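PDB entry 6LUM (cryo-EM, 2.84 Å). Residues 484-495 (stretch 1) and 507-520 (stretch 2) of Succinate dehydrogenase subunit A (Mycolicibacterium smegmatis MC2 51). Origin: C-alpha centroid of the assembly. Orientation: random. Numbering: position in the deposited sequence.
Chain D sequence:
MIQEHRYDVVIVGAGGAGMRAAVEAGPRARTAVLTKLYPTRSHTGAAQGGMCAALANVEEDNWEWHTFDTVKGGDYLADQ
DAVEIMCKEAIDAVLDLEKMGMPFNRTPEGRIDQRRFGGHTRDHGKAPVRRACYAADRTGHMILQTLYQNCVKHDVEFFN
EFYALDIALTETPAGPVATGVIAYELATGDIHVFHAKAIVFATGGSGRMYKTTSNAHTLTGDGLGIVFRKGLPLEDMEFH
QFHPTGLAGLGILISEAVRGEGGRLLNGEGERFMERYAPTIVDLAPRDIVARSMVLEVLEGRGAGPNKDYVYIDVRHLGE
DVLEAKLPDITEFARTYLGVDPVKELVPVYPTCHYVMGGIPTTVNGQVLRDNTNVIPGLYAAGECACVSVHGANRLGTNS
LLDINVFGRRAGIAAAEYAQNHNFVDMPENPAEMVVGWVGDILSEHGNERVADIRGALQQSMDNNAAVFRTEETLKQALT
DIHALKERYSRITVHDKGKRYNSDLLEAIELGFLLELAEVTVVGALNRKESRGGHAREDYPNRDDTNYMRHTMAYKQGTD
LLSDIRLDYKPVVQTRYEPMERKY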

# COMPACT_ATOMS: atom_id res chain seq x y z
N ALA D 484 -25.78 18.14 55.94
CA ALA D 484 -25.76 16.91 56.72
C ALA D 484 -25.12 15.77 55.95
O ALA D 484 -24.29 15.03 56.48
CB ALA D 484 -27.18 16.54 57.15
N LEU D 485 -25.50 15.60 54.68
CA LEU D 485 -24.90 14.53 53.90
C LEU D 485 -23.43 14.78 53.63
O LEU D 485 -22.66 13.83 53.48
CB LEU D 485 -25.65 14.33 52.59
CG LEU D 485 -27.15 14.13 52.73
CD1 LEU D 485 -27.82 14.33 51.41
CD2 LEU D 485 -27.46 12.77 53.28
N LYS D 486 -23.01 16.04 53.58
CA LYS D 486 -21.59 16.32 53.37
C LYS D 486 -20.77 16.00 54.61
O LYS D 486 -19.59 15.67 54.49
CB LYS D 486 -21.39 17.79 52.99
CG LYS D 486 -21.69 18.10 51.55
CD LYS D 486 -21.50 19.56 51.26
CE LYS D 486 -21.12 19.78 49.81
NZ LYS D 486 -20.46 21.09 49.63
N GLU D 487 -21.37 16.11 55.80
CA GLU D 487 -20.62 15.69 56.98
C GLU D 487 -20.69 14.18 57.17
O GLU D 487 -19.80 13.58 57.78
CB GLU D 487 -21.11 16.42 58.23
CG GLU D 487 -22.53 16.17 58.64
CD GLU D 487 -22.69 14.96 59.52
OE1 GLU D 487 -21.68 14.51 60.09
OE2 GLU D 487 -23.82 14.45 59.64
N ARG D 488 -21.74 13.53 56.65
CA ARG D 488 -21.79 12.07 56.70
C ARG D 488 -20.81 11.45 55.71
O ARG D 488 -20.17 10.44 56.02
CB ARG D 488 -23.20 11.57 56.41
CG ARG D 488 -24.16 11.79 57.54
CD ARG D 488 -25.57 11.50 57.10
NE ARG D 488 -25.69 10.21 56.44
CZ ARG D 488 -26.84 9.67 56.06
NH1 ARG D 488 -26.86 8.49 55.47
NH2 ARG D 488 -27.98 10.32 56.28
N TYR D 489 -20.68 12.03 54.52
CA TYR D 489 -19.74 11.52 53.53
C TYR D 489 -18.33 11.45 54.06
O TYR D 489 -17.51 10.71 53.52
CB TYR D 489 -19.80 12.40 52.28
CG TYR D 489 -18.84 12.02 51.17
CD1 TYR D 489 -19.18 11.08 50.23
CD2 TYR D 489 -17.61 12.63 51.06
CE1 TYR D 489 -18.33 10.74 49.22
CE2 TYR D 489 -16.75 12.30 50.06
CZ TYR D 489 -17.11 11.36 49.14
OH TYR D 489 -16.25 11.03 48.13
N SER D 490 -18.02 12.20 55.12
CA SER D 490 -16.68 12.20 55.69
C SER D 490 -16.26 10.83 56.19
O SER D 490 -15.06 10.58 56.34
CB SER D 490 -16.63 13.19 56.84
OG SER D 490 -15.37 13.14 57.49
N ARG D 491 -17.20 9.93 56.44
CA ARG D 491 -16.92 8.61 56.99
C ARG D 491 -17.73 7.56 56.22
O ARG D 491 -18.83 7.18 56.62
CB ARG D 491 -17.22 8.60 58.47
CG ARG D 491 -18.60 9.11 58.82
CD ARG D 491 -18.80 9.16 60.31
NE ARG D 491 -20.20 9.35 60.64
CZ ARG D 491 -20.77 10.53 60.82
NH1 ARG D 491 -20.06 11.63 60.69
NH2 ARG D 491 -22.06 10.60 61.12
N ILE D 492 -17.16 7.06 55.13
CA ILE D 492 -17.82 6.03 54.35
C ILE D 492 -16.92 4.81 54.28
O ILE D 492 -15.77 4.85 54.71
CB ILE D 492 -18.18 6.51 52.94
CG1 ILE D 492 -16.98 7.20 52.30
CG2 ILE D 492 -19.39 7.43 52.96
CD1 ILE D 492 -17.11 7.37 50.83
N THR D 493 -17.44 3.72 53.71
CA THR D 493 -16.70 2.48 53.61
C THR D 493 -16.66 2.02 52.17
O THR D 493 -17.71 1.82 51.55
CB THR D 493 -17.34 1.39 54.47
OG1 THR D 493 -18.69 1.19 54.06
CG2 THR D 493 -17.32 1.78 55.92
N VAL D 494 -15.46 1.87 51.64
CA VAL D 494 -15.24 1.12 50.42
C VAL D 494 -14.92 -0.31 50.81
O VAL D 494 -13.88 -0.58 51.40
CB VAL D 494 -14.11 1.74 49.59
CG1 VAL D 494 -13.96 1.01 48.29
CG2 VAL D 494 -14.38 3.20 49.34
N HIS D 495 -15.83 -1.23 50.49
CA HIS D 495 -15.71 -2.60 50.96
C HIS D 495 -14.79 -3.45 50.10
O HIS D 495 -14.52 -4.59 50.47
CB HIS D 495 -17.08 -3.26 51.01
CG HIS D 495 -17.78 -3.09 52.32
ND1 HIS D 495 -19.13 -3.30 52.48
CD2 HIS D 495 -17.32 -2.73 53.54
CE1 HIS D 495 -19.47 -3.07 53.73
NE2 HIS D 495 -18.39 -2.73 54.40
N GLU D 507 -17.38 4.75 42.75
CA GLU D 507 -18.72 5.21 43.10
C GLU D 507 -18.68 6.21 44.25
O GLU D 507 -19.39 7.22 44.22
CB GLU D 507 -19.60 4.03 43.46
CG GLU D 507 -20.14 3.29 42.26
CD GLU D 507 -21.21 2.29 42.63
OE1 GLU D 507 -21.52 2.18 43.84
OE2 GLU D 507 -21.73 1.61 41.72
N ALA D 508 -17.83 5.97 45.25
CA ALA D 508 -17.68 6.95 46.32
C ALA D 508 -17.11 8.27 45.79
O ALA D 508 -17.58 9.36 46.13
CB ALA D 508 -16.79 6.39 47.42
N ILE D 509 -16.09 8.17 44.94
CA ILE D 509 -15.47 9.36 44.38
C ILE D 509 -16.49 10.18 43.60
O ILE D 509 -16.51 11.41 43.69
CB ILE D 509 -14.26 8.97 43.52
CG1 ILE D 509 -13.09 8.57 44.41
CG2 ILE D 509 -13.86 10.11 42.65
CD1 ILE D 509 -11.85 8.25 43.65
N GLU D 510 -17.36 9.52 42.83
CA GLU D 510 -18.38 10.24 42.07
C GLU D 510 -19.45 10.84 42.97
O GLU D 510 -20.02 11.89 42.65
CB GLU D 510 -19.04 9.34 41.04
CG GLU D 510 -18.09 8.55 40.16
CD GLU D 510 -17.43 9.37 39.08
OE1 GLU D 510 -16.19 9.49 39.09
OE2 GLU D 510 -18.16 9.88 38.21
N LEU D 511 -19.76 10.19 44.09
CA LEU D 511 -20.68 10.80 45.04
C LEU D 511 -20.14 12.12 45.56
O LEU D 511 -20.91 13.05 45.84
CB LEU D 511 -20.95 9.84 46.19
CG LEU D 511 -21.80 10.37 47.33
CD1 LEU D 511 -23.12 10.83 46.80
CD2 LEU D 511 -21.98 9.31 48.37
N GLY D 512 -18.82 12.23 45.69
CA GLY D 512 -18.24 13.52 46.07
C GLY D 512 -18.62 14.64 45.11
O GLY D 512 -19.09 15.71 45.52
N PHE D 513 -18.43 14.40 43.81
CA PHE D 513 -18.82 15.37 42.79
C PHE D 513 -20.30 15.67 42.84
O PHE D 513 -20.72 16.83 42.68
CB PHE D 513 -18.46 14.84 41.41
CG PHE D 513 -16.99 14.68 41.18
CD1 PHE D 513 -16.13 15.73 41.40
CD2 PHE D 513 -16.48 13.49 40.73
CE1 PHE D 513 -14.78 15.58 41.18
CE2 PHE D 513 -15.14 13.34 40.51
CZ PHE D 513 -14.29 14.39 40.74
N LEU D 514 -21.13 14.64 43.02
CA LEU D 514 -22.57 14.87 43.10
C LEU D 514 -22.91 15.83 44.22
O LEU D 514 -23.76 16.71 44.06
CB LEU D 514 -23.31 13.55 43.29
CG LEU D 514 -23.43 12.63 42.09
CD1 LEU D 514 -24.40 11.52 42.38
CD2 LEU D 514 -23.89 13.42 40.91
N LEU D 515 -22.26 15.69 45.37
CA LEU D 515 -22.57 16.57 46.49
C LEU D 515 -22.15 18.01 46.20
O LEU D 515 -22.90 18.95 46.49
CB LEU D 515 -21.90 16.07 47.76
CG LEU D 515 -22.51 14.84 48.42
CD1 LEU D 515 -21.51 14.25 49.35
CD2 LEU D 515 -23.76 15.19 49.15
N GLU D 516 -20.96 18.20 45.63
CA GLU D 516 -20.53 19.55 45.28
C GLU D 516 -21.51 20.22 44.32
O GLU D 516 -21.95 21.35 44.55
CB GLU D 516 -19.14 19.55 44.66
CG GLU D 516 -18.04 19.30 45.62
CD GLU D 516 -16.70 19.47 44.96
OE1 GLU D 516 -16.68 19.68 43.73
OE2 GLU D 516 -15.68 19.39 45.67
N LEU D 517 -21.83 19.54 43.22
CA LEU D 517 -22.72 20.13 42.23
C LEU D 517 -24.11 20.37 42.78
O LEU D 517 -24.77 21.34 42.41
CB LEU D 517 -22.78 19.24 41.00
CG LEU D 517 -21.43 19.00 40.36
CD1 LEU D 517 -21.57 18.16 39.13
CD2 LEU D 517 -20.79 20.32 40.02
N ALA D 518 -24.58 19.51 43.68
CA ALA D 518 -25.87 19.74 44.29
C ALA D 518 -25.88 21.04 45.08
O ALA D 518 -26.83 21.82 44.99
CB ALA D 518 -26.25 18.57 45.18
N GLU D 519 -24.83 21.29 45.86
CA GLU D 519 -24.82 22.54 46.62
C GLU D 519 -24.71 23.75 45.71
O GLU D 519 -25.33 24.78 45.98
CB GLU D 519 -23.70 22.56 47.65
CG GLU D 519 -24.03 23.45 48.82
CD GLU D 519 -22.84 23.73 49.71
OE1 GLU D 519 -22.70 24.88 50.18
OE2 GLU D 519 -22.05 22.80 49.95
N VAL D 520 -23.93 23.65 44.63
CA VAL D 520 -23.86 24.75 43.67
C VAL D 520 -25.23 25.07 43.11
O VAL D 520 -25.65 26.24 43.06
CB VAL D 520 -22.88 24.43 42.54
CG1 VAL D 520 -22.82 25.56 41.58
CG2 VAL D 520 -21.54 24.16 43.09

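The two stretches pack with their helices running nearly antiparallel, at 156° between N-to-C directions and 10.7 Å between axes at closest approach. Residues later in stretch 1 therefore meet residues earlier in stretch 2: Lys486 lies beside Leu515, Tyr489 beside Gly512 and Val494 beside Ala508.

The charged contact is a salt bridge between Lys486 and Glu519. The CA-to-CB bond of Lys486 points sideways, but its long side chain, m at chi1 and t at the remaining angles, carries the amine to the second helix, where Lys486 NZ donates to Glu519 OE2 at 2.4 Å. This is very short for a hydrogen bond, and at 2.84 Å resolution the exact value deserves caution. Both residues are buried, so the pairing offsets charge that would otherwise be costly there; Lys486 NZ is also hydrogen-bonded elsewhere in the structure.

The other polar link across the contact is made by Tyr489, whose hydroxyl OH donates to the backbone oxygen Ala508 O at 2.9 Å. Ala508 O also accepts the helical hydrogen bond from Gly512 N, at 3.2 Å, so the tyrosine adds a second donor without replacing the first. The absence of a side chain at Gly512 matters here, since a CB in ideal position would lie a tight 3.1 Å from Tyr489 OH.

Apolar contacts fill the space around these links. Leu515 points toward stretch 1, and among its contacts are two residues one helical turn apart, with Leu515 CD2 4.0 Å from Leu485 CB and Leu515 CD1 3.9 Å from Tyr489 CB. Leu511 CD2 approaches the edge of the tyrosine ring, 3.8 Å from Tyr489 CD1. Beyond the turn spanning Arg488 to Arg491, the small Ala508 side chain receives Ile492, with Ala508 CB 3.6 Å from Ile492 CD1, and more loosely Val494, whose CG2 lies 4.4 Å from Ala508 CB.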